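Local coordinates for protein metal-dependent hydrolase (Lactobacillus plantarum, PDB 2F6K) that probably acts as a manganese-dependent decarboxylase of the amidohydrolase superfamily, resembling the enzyme that decarboxylates aminocarboxymuconate semialdehyde, at residues P172-G175 against F176-T180; F184-M187 against L188-F192; A218-A221 against Q222-Q226; D231-H235 against V236-V240; L255-P258 against E259-L262. All blocks are in the same frame, centred on the assembly; numbering follows the deposited sequence.

Contact 1: P172-G175 against F176-T180; sequences PLLG and FFMDT
The ring of Phe176 overlaps Pro172, one helical turn earlier, and takes the proline against one of its faces. Pro172 CA lies 3.8 Å from the centroid of the Phe176 ring, above the face but displaced toward the rim, a CH-pi contact. The pyrrolidine continues alongside the ring, with Pro172 CG 3.6 Å from Phe176 CE2, and the two side chains point the same way. The first torsion of Phe176, with CG anti to the carbonyl carbon (chi1 -83°), brings the ring back over Pro172.

On another flank of the helix, Met178, present as selenomethionine, slants across Leu174, its SE 4.0 Å from Leu174 CG. A bend at the last torsion (chi3 -65°) turns the methyl inward, so that Met178 CE comes within 3.7 Å of Gly175 CA. Met182 of the second subunit packs on both Leu174 and Met178.

The main chain supplies the polar links: Met178 N donates to Leu174 O at 3.1 Å and Asp179 N to Gly175 O at 2.9 Å. The Asp179 carboxylate looks elsewhere, to Thr125, Asn126 and Tyr131. With the Phe176 side chain only about 6 Å from the bound manganese ion, the contact places an apolar, aromatic surface close to the metal, while dispersion and main-chain hydrogen bonds account for its own cohesion.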
loop_
_atom_site.group_PDB
_atom_site.type_symbol
_atom_site.label_atom_id
_atom_site.label_comp_id
_atom_site.label_asym_id
_atom_site.label_seq_id
_atom_site.Cartn_x
_atom_site.Cartn_y
_atom_site.Cartn_z
ATOM N N PRO A 172 13.712 -10.495 -6.329
ATOM C CA PRO A 172 14.506 -10.410 -7.560
ATOM C C PRO A 172 13.898 -11.092 -8.793
ATOM O O PRO A 172 14.231 -10.732 -9.925
ATOM C CB PRO A 172 15.839 -11.046 -7.157
ATOM C CG PRO A 172 15.934 -10.738 -5.704
ATOM C CD PRO A 172 14.525 -11.045 -5.233
ATOM N N LEU A 173 13.019 -12.067 -8.574
ATOM C CA LEU A 173 12.398 -12.800 -9.674
ATOM C C LEU A 173 11.379 -12.013 -10.501
ATOM O O LEU A 173 11.319 -12.178 -11.710
ATOM C CB LEU A 173 11.748 -14.081 -9.147
ATOM C CG LEU A 173 12.676 -15.106 -8.482
ATOM C CD1 LEU A 173 11.868 -16.343 -8.117
ATOM C CD2 LEU A 173 13.809 -15.484 -9.418
ATOM N N LEU A 174 10.582 -11.165 -9.861
ATOM C CA LEU A 174 9.589 -10.376 -10.579
ATOM C C LEU A 174 9.593 -8.911 -10.117
ATOM O O LEU A 174 9.443 -7.988 -10.926
ATOM C CB LEU A 174 8.190 -10.975 -10.379
ATOM C CG LEU A 174 7.035 -10.148 -10.954
ATOM C CD1 LEU A 174 7.105 -10.156 -12.475
ATOM C CD2 LEU A 174 5.712 -10.709 -10.474
ATOM N N GLY A 175 9.770 -8.710 -8.813
ATOM C CA GLY A 175 9.786 -7.367 -8.261
ATOM C C GLY A 175 10.843 -6.455 -8.859
ATOM O O GLY A 175 10.552 -5.318 -9.251
ATOM N N PHE A 176 12.077 -6.938 -8.930
ATOM C CA PHE A 176 13.148 -6.129 -9.493
ATOM C C PHE A 176 12.780 -5.625 -10.889
ATOM O O PHE A 176 12.934 -4.443 -11.191
ATOM C CB PHE A 176 14.444 -6.935 -9.557
ATOM C CG PHE A 176 15.218 -6.954 -8.267
ATOM C CD1 PHE A 176 14.739 -6.304 -7.133
ATOM C CD2 PHE A 176 16.444 -7.617 -8.193
ATOM C CE1 PHE A 176 15.471 -6.313 -5.942
ATOM C CE2 PHE A 176 17.185 -7.634 -7.006
ATOM C CZ PHE A 176 16.701 -6.981 -5.881
ATOM N N PHE A 177 12.286 -6.520 -11.738
ATOM C CA PHE A 177 11.918 -6.125 -13.084
ATOM C C PHE A 177 10.815 -5.092 -13.117
ATOM O O PHE A 177 10.876 -4.135 -13.892
ATOM C CB PHE A 177 11.519 -7.334 -13.919
ATOM C CG PHE A 177 12.690 -8.063 -14.513
ATOM C CD1 PHE A 177 12.578 -8.694 -15.745
ATOM C CD2 PHE A 177 13.913 -8.095 -13.853
ATOM C CE1 PHE A 177 13.663 -9.339 -16.317
ATOM C CE2 PHE A 177 15.008 -8.741 -14.419
ATOM C CZ PHE A 177 14.879 -9.364 -15.657
HETATM N N MSE A 178 9.805 -5.274 -12.281
HETATM C CA MSE A 178 8.718 -4.316 -12.254
HETATM C C MSE A 178 9.266 -2.954 -11.844
HETATM O O MSE A 178 8.880 -1.924 -12.411
HETATM C CB MSE A 178 7.627 -4.774 -11.289
HETATM C CG MSE A 178 6.975 -6.098 -11.693
HETATM SE SE MSE A 178 5.370 -6.548 -10.669
HETATM C CE MSE A 178 6.175 -6.776 -8.918
ATOM N N ASP A 179 10.196 -2.942 -10.893
ATOM C CA ASP A 179 10.743 -1.673 -10.436
ATOM C C ASP A 179 11.610 -0.962 -11.461
ATOM O O ASP A 179 11.503 0.256 -11.625
ATOM C CB ASP A 179 11.524 -1.850 -9.139
ATOM C CG ASP A 179 11.276 -0.711 -8.170
ATOM O OD1 ASP A 179 10.114 -0.527 -7.749
ATOM O OD2 ASP A 179 12.233 0.012 -7.838
ATOM N N THR A 180 12.461 -1.710 -12.152
ATOM C CA THR A 180 13.315 -1.114 -13.164
ATOM C C THR A 180 12.430 -0.525 -14.246
ATOM O O THR A 180 12.673 0.583 -14.730
ATOM C CB THR A 180 14.260 -2.153 -13.793
ATOM O OG1 THR A 180 15.249 -2.537 -12.828
ATOM C CG2 THR A 180 14.958 -1.572 -15.023
#

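Contact 2: F184-M187 against L188-F192; sequences FINM and LKYHF
Met187 and Phe192 lie side by side at the end of helix 171-189, joined through both backbone and side chains. Met187 O accepts a hydrogen bond from Phe192 N at 3.0 Å, and inside this loop His191 N donates to Leu188 O at 2.9 Å. The preceding carbonyls keep helical partners: Ile185 O receives Lys189 N at 2.9 Å in an almost straight bond (172°), and Asn186 O receives Tyr190 N at 3.1 Å. Leu188 N is shared, donating to Phe184 O at 3.0 Å and only weakly to Ile185 O. Two polar side-chain ends find partners in other chains, Lys189 NZ at Ile167 O of the second subunit and Tyr190 OH at Gly64 O of the third.

Among the side chains, the bent selenomethionine chain of Met187 (chi3 84°) sets CE over the middle of the Phe192 ring, 3.6 Å from its centroid, a CH-pi contact, with SE farther off above the same face at 5.3 Å, a Met-aromatic one. The bonding pattern, with His191 at positive phi as the C-prime residue, is a Schellman motif closing the helix.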
loop_
_atom_site.group_PDB
_atom_site.type_symbol
_atom_site.label_atom_id
_atom_site.label_comp_id
_atom_site.label_asym_id
_atom_site.label_seq_id
_atom_site.Cartn_x
_atom_site.Cartn_y
_atom_site.Cartn_z
ATOM N N PHE A 184 12.208 3.452 -15.322
ATOM C CA PHE A 184 12.553 3.941 -16.656
ATOM C C PHE A 184 11.463 4.877 -17.184
ATOM O O PHE A 184 11.744 5.943 -17.726
ATOM C CB PHE A 184 12.704 2.774 -17.632
ATOM C CG PHE A 184 12.989 3.199 -19.046
ATOM C CD1 PHE A 184 14.244 3.675 -19.404
ATOM C CD2 PHE A 184 12.014 3.093 -20.025
ATOM C CE1 PHE A 184 14.528 4.033 -20.717
ATOM C CE2 PHE A 184 12.288 3.451 -21.352
ATOM C CZ PHE A 184 13.548 3.919 -21.693
ATOM N N ILE A 185 10.215 4.463 -17.032
ATOM C CA ILE A 185 9.113 5.262 -17.507
ATOM C C ILE A 185 9.025 6.554 -16.697
ATOM O O ILE A 185 8.701 7.614 -17.232
ATOM C CB ILE A 185 7.803 4.455 -17.408
ATOM C CG1 ILE A 185 7.948 3.173 -18.236
ATOM C CG2 ILE A 185 6.626 5.293 -17.886
ATOM C CD1 ILE A 185 6.718 2.286 -18.272
ATOM N N ASN A 186 9.334 6.465 -15.409
ATOM C CA ASN A 186 9.282 7.635 -14.550
ATOM C C ASN A 186 10.267 8.652 -15.118
ATOM O O ASN A 186 9.998 9.854 -15.166
ATOM C CB ASN A 186 9.685 7.247 -13.127
ATOM C CG ASN A 186 9.354 8.324 -12.115
ATOM O OD1 ASN A 186 10.239 8.864 -11.456
ATOM N ND2 ASN A 186 8.074 8.639 -11.985
HETATM N N MSE A 187 11.413 8.149 -15.561
HETATM C CA MSE A 187 12.445 8.992 -16.125
HETATM C C MSE A 187 11.971 9.601 -17.449
HETATM O O MSE A 187 12.354 10.711 -17.812
HETATM C CB MSE A 187 13.714 8.166 -16.298
HETATM C CG MSE A 187 14.282 7.704 -14.966
HETATM SE SE MSE A 187 15.771 6.492 -15.128
HETATM C CE MSE A 187 17.238 7.741 -15.342
ATOM N N LEU A 188 11.124 8.878 -18.169
ATOM C CA LEU A 188 10.596 9.407 -19.415
ATOM C C LEU A 188 9.700 10.585 -19.052
ATOM O O LEU A 188 9.842 11.681 -19.580
ATOM C CB LEU A 188 9.770 8.349 -20.147
ATOM C CG LEU A 188 10.531 7.155 -20.717
ATOM C CD1 LEU A 188 9.548 6.215 -21.427
ATOM C CD2 LEU A 188 11.609 7.651 -21.677
ATOM N N LYS A 189 8.780 10.332 -18.131
ATOM C CA LYS A 189 7.832 11.331 -17.668
ATOM C C LYS A 189 8.499 12.656 -17.276
ATOM O O LYS A 189 7.992 13.732 -17.595
ATOM C CB LYS A 189 7.049 10.771 -16.480
ATOM C CG LYS A 189 6.066 11.756 -15.840
ATOM C CD LYS A 189 5.426 11.146 -14.593
ATOM C CE LYS A 189 4.621 12.171 -13.797
ATOM N NZ LYS A 189 3.493 12.715 -14.597
ATOM N N TYR A 190 9.635 12.581 -16.592
ATOM C CA TYR A 190 10.328 13.788 -16.160
ATOM C C TYR A 190 11.385 14.328 -17.126
ATOM O O TYR A 190 12.190 15.178 -16.756
ATOM C CB TYR A 190 10.933 13.557 -14.777
ATOM C CG TYR A 190 9.878 13.489 -13.694
ATOM C CD1 TYR A 190 9.042 14.581 -13.448
ATOM C CD2 TYR A 190 9.690 12.328 -12.933
ATOM C CE1 TYR A 190 8.043 14.523 -12.476
ATOM C CE2 TYR A 190 8.689 12.256 -11.955
ATOM C CZ TYR A 190 7.869 13.360 -11.734
ATOM O OH TYR A 190 6.864 13.305 -10.793
ATOM N N HIS A 191 11.371 13.830 -18.360
ATOM C CA HIS A 191 12.293 14.268 -19.398
ATOM C C HIS A 191 13.751 14.183 -18.967
ATOM O O HIS A 191 14.568 15.036 -19.317
ATOM C CB HIS A 191 11.958 15.703 -19.806
ATOM C CG HIS A 191 10.497 15.932 -20.046
ATOM N ND1 HIS A 191 9.638 16.363 -19.058
ATOM C CD2 HIS A 191 9.735 15.740 -21.149
ATOM C CE1 HIS A 191 8.409 16.427 -19.542
ATOM N NE2 HIS A 191 8.442 16.053 -20.808
ATOM N N PHE A 192 14.075 13.136 -18.219
ATOM C CA PHE A 192 15.426 12.949 -17.720
ATOM C C PHE A 192 16.502 12.948 -18.810
ATOM O O PHE A 192 17.488 13.687 -18.724
ATOM C CB PHE A 192 15.492 11.653 -16.903
ATOM C CG PHE A 192 16.809 11.437 -16.215
ATOM C CD1 PHE A 192 17.914 10.982 -16.920
ATOM C CD2 PHE A 192 16.949 11.710 -14.860
ATOM C CE1 PHE A 192 19.149 10.802 -16.286
ATOM C CE2 PHE A 192 18.178 11.534 -14.212
ATOM C CZ PHE A 192 19.278 11.079 -14.930
#

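Contact 3: A218-A221 against Q222-Q226; sequences AQYA and QKVYQ
Tyr220 directs its ring edge at the face of Tyr225 in a T-shaped pair, the planes 79° apart and the centroids separated by 5.4 Å. Tyr220 CE2 makes the approach, 3.8 Å from Tyr225 CZ. Different first torsions bring the rings together: Tyr220 has CG anti to the backbone N (chi1 -176°), whereas Tyr225 has it anti to the carbonyl carbon (chi1 -61°).

One face of the Tyr220 ring is taken by Val224, whose CG2 stands 3.7 Å from the ring centroid, nearest CE1 and off centre. In the backbone, Val224 N donates to Tyr220 O at 2.7 Å, while the following bond, Tyr225 N to Ala221 O, is weak, one residue before Gln226 leaves the helix. Residues of the second subunit pack here too, Pro170 on Tyr220 and Leu169 on Tyr225.

A water lies 2.7 Å from Tyr225 OH and, in a weak bond, 3.4 Å from Tyr220 OH. The two tyrosines thus combine two kinds of chemistry, packing largely through ring carbon against each other and valine while their hydroxyls meet at a shared water.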
loop_
_atom_site.group_PDB
_atom_site.type_symbol
_atom_site.label_atom_id
_atom_site.label_comp_id
_atom_site.label_asym_id
_atom_site.label_seq_id
_atom_site.Cartn_x
_atom_site.Cartn_y
_atom_site.Cartn_z
ATOM N N ALA A 218 4.687 3.701 -26.359
ATOM C CA ALA A 218 5.252 4.582 -27.376
ATOM C C ALA A 218 4.355 5.779 -27.700
ATOM O O ALA A 218 4.802 6.926 -27.669
ATOM C CB ALA A 218 5.558 3.783 -28.646
ATOM N N GLN A 219 3.089 5.510 -27.994
ATOM C CA GLN A 219 2.141 6.558 -28.337
ATOM C C GLN A 219 1.937 7.582 -27.230
ATOM O O GLN A 219 2.062 8.784 -27.456
ATOM C CB GLN A 219 0.802 5.931 -28.696
ATOM C CG GLN A 219 0.321 6.245 -30.095
ATOM C CD GLN A 219 -0.913 5.439 -30.464
ATOM O OE1 GLN A 219 -1.924 5.468 -29.752
ATOM N NE2 GLN A 219 -0.838 4.713 -31.581
ATOM N N TYR A 220 1.613 7.099 -26.034
ATOM C CA TYR A 220 1.379 7.969 -24.888
ATOM C C TYR A 220 2.618 8.805 -24.590
ATOM O O TYR A 220 2.525 10.010 -24.387
ATOM C CB TYR A 220 1.017 7.130 -23.659
ATOM C CG TYR A 220 0.666 7.933 -22.423
ATOM C CD1 TYR A 220 -0.612 8.471 -22.250
ATOM C CD2 TYR A 220 1.608 8.139 -21.415
ATOM C CE1 TYR A 220 -0.941 9.192 -21.099
ATOM C CE2 TYR A 220 1.293 8.859 -20.260
ATOM C CZ TYR A 220 0.021 9.379 -20.105
ATOM O OH TYR A 220 -0.283 10.071 -18.951
ATOM N N ALA A 221 3.781 8.163 -24.577
ATOM C CA ALA A 221 5.030 8.860 -24.292
ATOM C C ALA A 221 5.304 9.961 -25.310
ATOM O O ALA A 221 5.849 11.015 -24.968
ATOM C CB ALA A 221 6.187 7.874 -24.265
ATOM N N GLN A 222 4.930 9.719 -26.561
ATOM C CA GLN A 222 5.142 10.706 -27.612
ATOM C C GLN A 222 4.181 11.874 -27.421
ATOM O O GLN A 222 4.581 13.032 -27.414
ATOM C CB GLN A 222 4.912 10.070 -28.985
ATOM C CG GLN A 222 5.262 10.952 -30.168
ATOM C CD GLN A 222 6.717 11.368 -30.169
ATOM O OE1 GLN A 222 7.092 12.370 -29.553
ATOM N NE2 GLN A 222 7.554 10.593 -30.857
ATOM N N LYS A 223 2.908 11.553 -27.244
ATOM C CA LYS A 223 1.876 12.565 -27.074
ATOM C C LYS A 223 1.922 13.325 -25.741
ATOM O O LYS A 223 1.894 14.550 -25.723
ATOM C CB LYS A 223 0.504 11.901 -27.261
ATOM C CG LYS A 223 -0.680 12.631 -26.650
ATOM C CD LYS A 223 -1.345 13.596 -27.611
ATOM C CE LYS A 223 -2.714 14.001 -27.069
ATOM N NZ LYS A 223 -3.499 14.845 -28.017
ATOM N N VAL A 224 2.009 12.605 -24.632
ATOM C CA VAL A 224 2.003 13.245 -23.322
ATOM C C VAL A 224 3.361 13.642 -22.750
ATOM O O VAL A 224 3.459 14.643 -22.053
ATOM C CB VAL A 224 1.275 12.353 -22.294
ATOM C CG1 VAL A 224 1.188 13.058 -20.956
ATOM C CG2 VAL A 224 -0.116 12.005 -22.813
ATOM N N TYR A 225 4.405 12.869 -23.027
ATOM C CA TYR A 225 5.728 13.202 -22.507
ATOM C C TYR A 225 6.590 13.911 -23.543
ATOM O O TYR A 225 7.670 14.404 -23.228
ATOM C CB TYR A 225 6.461 11.943 -22.040
ATOM C CG TYR A 225 5.786 11.192 -20.921
ATOM C CD1 TYR A 225 4.886 11.828 -20.060
ATOM C CD2 TYR A 225 6.090 9.852 -20.685
ATOM C CE1 TYR A 225 4.316 11.148 -18.996
ATOM C CE2 TYR A 225 5.527 9.164 -19.624
ATOM C CZ TYR A 225 4.644 9.817 -18.784
ATOM O OH TYR A 225 4.101 9.135 -17.725
ATOM N N GLN A 226 6.109 13.961 -24.779
ATOM C CA GLN A 226 6.857 14.593 -25.856
ATOM C C GLN A 226 8.218 13.913 -25.997
ATOM O O GLN A 226 9.229 14.560 -26.291
ATOM C CB GLN A 226 7.037 16.083 -25.569
ATOM C CG GLN A 226 5.727 16.869 -25.534
ATOM C CD GLN A 226 4.933 16.817 -26.853
ATOM O OE1 GLN A 226 5.338 16.178 -27.826
ATOM N NE2 GLN A 226 3.794 17.497 -26.877
HETATM O O HOH W 1 1.959 10.235 -16.438
#

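Contact 4: D231-H235 against V236-V240; sequences DVMHH and VYFDV
The selenium of Met233, a selenomethionine, lies at the edge of the Phe238 ring, and the two side chains cross at about a right angle. SE is 5.1 Å from the Phe238 centroid, in a Met-aromatic contact. The methyl makes the nearest approach, Met233 CE 3.4 Å from Phe238 CZ. Bends at both chi2 (-62°) and chi3 (-76°) curl the chain round to reach the ring. A second apolar pair, Val232 CG1 and Val236 CG1 at 4.1 Å, joins the last turn of the helix to the residue that leaves it. Replacing Phe238 by an alanine would probably open a gap beside the selenium and methyl of Met233 and leave the end of that chain freer to turn.

These residues form the short link from helix 229-235 into strand 237-239, the seventh strand of the TIM barrel. At the far end of the strand, Asp239 OD1 is hydrogen-bonded to His7, one of the manganese ligands, which makes it a second-shell residue of the metal site.

Among the polar contacts, Val236 N donates to Val232 O at 3.1 Å, the final helical bond. A water sits between Met233 O (2.6 Å) and Val236 O (3.0 Å), placed to donate to either, though other acceptors compete for its protons. His235 NE2 turns out of the contact to Pro197 O.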
loop_
_atom_site.group_PDB
_atom_site.type_symbol
_atom_site.label_atom_id
_atom_site.label_comp_id
_atom_site.label_asym_id
_atom_site.label_seq_id
_atom_site.Cartn_x
_atom_site.Cartn_y
_atom_site.Cartn_z
ATOM N N ASP A 231 14.049 6.490 -29.463
ATOM C CA ASP A 231 15.305 7.241 -29.505
ATOM C C ASP A 231 16.019 7.051 -28.172
ATOM O O ASP A 231 17.241 6.895 -28.125
ATOM C CB ASP A 231 15.068 8.735 -29.739
ATOM C CG ASP A 231 14.632 9.040 -31.151
ATOM O OD1 ASP A 231 15.139 8.372 -32.087
ATOM O OD2 ASP A 231 13.794 9.956 -31.325
ATOM N N VAL A 232 15.248 7.058 -27.087
ATOM C CA VAL A 232 15.819 6.882 -25.758
ATOM C C VAL A 232 16.479 5.503 -25.623
ATOM O O VAL A 232 17.542 5.365 -25.007
ATOM C CB VAL A 232 14.740 7.053 -24.663
ATOM C CG1 VAL A 232 15.367 6.913 -23.288
ATOM C CG2 VAL A 232 14.077 8.416 -24.798
HETATM N N MSE A 233 15.853 4.484 -26.205
HETATM C CA MSE A 233 16.406 3.137 -26.141
HETATM C C MSE A 233 17.752 3.063 -26.857
HETATM O O MSE A 233 18.570 2.190 -26.575
HETATM C CB MSE A 233 15.419 2.129 -26.739
HETATM C CG MSE A 233 14.154 1.911 -25.879
HETATM SE SE MSE A 233 14.528 1.176 -24.096
HETATM C CE MSE A 233 14.873 -0.650 -24.627
ATOM N N HIS A 234 17.985 3.988 -27.781
ATOM C CA HIS A 234 19.250 4.023 -28.510
ATOM C C HIS A 234 20.279 4.791 -27.697
ATOM O O HIS A 234 21.478 4.544 -27.793
ATOM C CB HIS A 234 19.074 4.720 -29.863
ATOM C CG HIS A 234 18.448 3.858 -30.913
ATOM N ND1 HIS A 234 17.636 4.365 -31.906
ATOM C CD2 HIS A 234 18.533 2.526 -31.139
ATOM C CE1 HIS A 234 17.245 3.382 -32.697
ATOM N NE2 HIS A 234 17.776 2.256 -32.253
ATOM N N HIS A 235 19.782 5.718 -26.886
ATOM C CA HIS A 235 20.619 6.589 -26.076
ATOM C C HIS A 235 21.208 5.998 -24.802
ATOM O O HIS A 235 22.338 6.320 -24.439
ATOM C CB HIS A 235 19.825 7.850 -25.737
ATOM C CG HIS A 235 20.600 8.869 -24.960
ATOM N ND1 HIS A 235 20.263 9.232 -23.672
ATOM C CD2 HIS A 235 21.659 9.638 -25.304
ATOM C CE1 HIS A 235 21.079 10.187 -23.260
ATOM N NE2 HIS A 235 21.934 10.452 -24.231
ATOM N N VAL A 236 20.457 5.147 -24.113
ATOM C CA VAL A 236 20.956 4.560 -22.880
ATOM C C VAL A 236 21.766 3.290 -23.106
ATOM O O VAL A 236 21.968 2.859 -24.238
ATOM C CB VAL A 236 19.807 4.229 -21.914
ATOM C CG1 VAL A 236 18.890 5.443 -21.763
ATOM C CG2 VAL A 236 19.044 3.027 -22.411
ATOM N N TYR A 237 22.242 2.710 -22.009
ATOM C CA TYR A 237 23.017 1.481 -22.056
ATOM C C TYR A 237 22.274 0.367 -21.325
ATOM O O TYR A 237 21.315 0.621 -20.589
ATOM C CB TYR A 237 24.384 1.685 -21.407
ATOM C CG TYR A 237 25.322 2.532 -22.219
ATOM C CD1 TYR A 237 25.090 3.901 -22.393
ATOM C CD2 TYR A 237 26.447 1.971 -22.821
ATOM C CE1 TYR A 237 25.958 4.688 -23.145
ATOM C CE2 TYR A 237 27.321 2.746 -23.576
ATOM C CZ TYR A 237 27.072 4.103 -23.733
ATOM O OH TYR A 237 27.950 4.865 -24.468
ATOM N N PHE A 238 22.735 -0.863 -21.517
ATOM C CA PHE A 238 22.117 -2.015 -20.880
ATOM C C PHE A 238 23.161 -3.052 -20.511
ATOM O O PHE A 238 24.026 -3.374 -21.329
ATOM C CB PHE A 238 21.134 -2.690 -21.842
ATOM C CG PHE A 238 20.014 -1.806 -22.303
ATOM C CD1 PHE A 238 18.882 -1.622 -21.512
ATOM C CD2 PHE A 238 20.096 -1.147 -23.527
ATOM C CE1 PHE A 238 17.845 -0.793 -21.936
ATOM C CE2 PHE A 238 19.072 -0.318 -23.960
ATOM C CZ PHE A 238 17.944 -0.138 -23.166
ATOM N N ASP A 239 23.112 -3.574 -19.290
ATOM C CA ASP A 239 24.037 -4.645 -18.955
ATOM C C ASP A 239 23.198 -5.883 -19.287
ATOM O O ASP A 239 22.000 -5.752 -19.539
ATOM C CB ASP A 239 24.478 -4.575 -17.484
ATOM C CG ASP A 239 23.450 -5.110 -16.507
ATOM O OD1 ASP A 239 23.429 -4.592 -15.368
ATOM O OD2 ASP A 239 22.693 -6.046 -16.837
ATOM N N VAL A 240 23.791 -7.067 -19.330
ATOM C CA VAL A 240 23.000 -8.247 -19.672
ATOM C C VAL A 240 23.075 -9.366 -18.646
ATOM O O VAL A 240 23.214 -10.542 -18.999
ATOM C CB VAL A 240 23.402 -8.823 -21.060
ATOM C CG1 VAL A 240 23.153 -7.792 -22.142
ATOM C CG2 VAL A 240 24.861 -9.254 -21.053
HETATM O O HOH W 2 21.052 1.341 -26.665
#

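Contact 5: L255-P258 against E259-L262; sequences LAQP and EHLL
Gln257 lays its side chain over one face of the His260 ring. Its CB makes a CH-pi contact 4.2 Å from the His260 centroid, and the extended chain beyond CG (chi2 -180°) carries the amide on across the same ring, the two planes 34° apart. Gln257 OE1 thereby comes 3.5 Å from His260 CE1.

Glu259 is folded instead: a bend at chi2 (66°) returns its carboxylate toward Pro258, with OE2 3.5 Å from Pro258 CB. There Gln257 NE2 donates to Glu259 OE1 at 3.1 Å, meeting it from above the carboxylate plane. The turn itself is closed by His260 N, which donates to Gln257 O at 3.0 Å from above the carbonyl plane. With an alanine in place of Gln257, Glu259 OE1 would probably lose this amide partner and the imidazole the amide part of its cover on that face.

Beyond the turn, Ala256 CB touches Leu261 CD2. His260 bonds through ND1 to Val236 O and stacks with Tyr237, while Leu261, opening strand 261-262 beside strand 237-239, touches Phe238 of that strand and Ile296 of helix 290-306.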
loop_
_atom_site.group_PDB
_atom_site.type_symbol
_atom_site.label_atom_id
_atom_site.label_comp_id
_atom_site.label_asym_id
_atom_site.label_seq_id
_atom_site.Cartn_x
_atom_site.Cartn_y
_atom_site.Cartn_z
ATOM N N LEU A 255 15.973 -2.834 -30.316
ATOM C CA LEU A 255 15.717 -1.499 -29.770
ATOM C C LEU A 255 16.986 -0.788 -29.302
ATOM O O LEU A 255 17.104 0.428 -29.426
ATOM C CB LEU A 255 14.755 -1.590 -28.587
ATOM C CG LEU A 255 13.314 -2.026 -28.826
ATOM C CD1 LEU A 255 12.715 -2.514 -27.512
ATOM C CD2 LEU A 255 12.510 -0.871 -29.388
ATOM N N ALA A 256 17.928 -1.553 -28.760
ATOM C CA ALA A 256 19.175 -0.998 -28.251
ATOM C C ALA A 256 20.256 -0.862 -29.309
ATOM O O ALA A 256 20.240 -1.541 -30.330
ATOM C CB ALA A 256 19.694 -1.857 -27.108
ATOM N N GLN A 257 21.203 0.026 -29.046
ATOM C CA GLN A 257 22.315 0.249 -29.948
ATOM C C GLN A 257 23.317 -0.875 -29.661
ATOM O O GLN A 257 23.558 -1.226 -28.505
ATOM C CB GLN A 257 22.947 1.615 -29.654
ATOM C CG GLN A 257 23.307 2.427 -30.886
ATOM C CD GLN A 257 23.930 3.768 -30.533
ATOM O OE1 GLN A 257 23.287 4.626 -29.927
ATOM N NE2 GLN A 257 25.193 3.953 -30.910
ATOM N N PRO A 258 23.901 -1.462 -30.713
ATOM C CA PRO A 258 24.878 -2.547 -30.583
ATOM C C PRO A 258 26.050 -2.247 -29.666
ATOM O O PRO A 258 26.506 -3.124 -28.937
ATOM C CB PRO A 258 25.327 -2.774 -32.022
ATOM C CG PRO A 258 24.063 -2.534 -32.780
ATOM C CD PRO A 258 23.535 -1.260 -32.126
ATOM N N GLU A 259 26.534 -1.010 -29.700
ATOM C CA GLU A 259 27.676 -0.603 -28.887
ATOM C C GLU A 259 27.309 -0.276 -27.435
ATOM O O GLU A 259 28.193 -0.024 -26.609
ATOM C CB GLU A 259 28.357 0.620 -29.514
ATOM C CG GLU A 259 28.573 0.565 -31.032
ATOM C CD GLU A 259 27.264 0.561 -31.827
ATOM O OE1 GLU A 259 26.254 1.125 -31.336
ATOM O OE2 GLU A 259 27.254 0.006 -32.952
ATOM N N HIS A 260 26.017 -0.284 -27.114
ATOM C CA HIS A 260 25.586 0.041 -25.754
ATOM C C HIS A 260 25.196 -1.159 -24.894
ATOM O O HIS A 260 24.534 -0.997 -23.866
ATOM C CB HIS A 260 24.423 1.043 -25.786
ATOM C CG HIS A 260 24.821 2.422 -26.215
ATOM N ND1 HIS A 260 23.946 3.490 -26.195
ATOM C CD2 HIS A 260 25.998 2.911 -26.673
ATOM C CE1 HIS A 260 24.568 4.575 -26.622
ATOM N NE2 HIS A 260 25.814 4.251 -26.919
ATOM N N LEU A 261 25.607 -2.353 -25.303
ATOM C CA LEU A 261 25.293 -3.561 -24.550
ATOM C C LEU A 261 26.509 -3.979 -23.735
ATOM O O LEU A 261 27.585 -4.207 -24.281
ATOM C CB LEU A 261 24.871 -4.676 -25.506
ATOM C CG LEU A 261 23.627 -4.336 -26.337
ATOM C CD1 LEU A 261 23.439 -5.395 -27.410
ATOM C CD2 LEU A 261 22.403 -4.235 -25.432
ATOM N N LEU A 262 26.335 -4.080 -22.422
ATOM C CA LEU A 262 27.438 -4.427 -21.539
ATOM C C LEU A 262 27.236 -5.742 -20.803
ATOM O O LEU A 262 26.134 -6.054 -20.365
ATOM C CB LEU A 262 27.626 -3.309 -20.521
ATOM C CG LEU A 262 27.796 -1.906 -21.106
ATOM C CD1 LEU A 262 27.645 -0.875 -19.995
ATOM C CD2 LEU A 262 29.162 -1.791 -21.769
#

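Contacts 1 and 2 occupy successive parts of helix 171-189, their centres 18 Å apart, and both reach the second subunit. Contact 1 is the one beside the metal site formed by His7, His9, His154 and Asp266. Contact 2 touches both contact 3, farther out, with Lys189 CB 3.5 Å from Tyr225 CZ, and contact 4, with Phe184 CZ 3.8 Å from Met233 SE. Contacts 4 and 5 are the closest pair, centres 6 Å apart, and feed neighbouring barrel strands, which are joined by a probable hydrogen bond of 2.7 Å from Leu262 N to Phe238 O. Phe238 of contact 4 stays about 14 Å from the manganese ion.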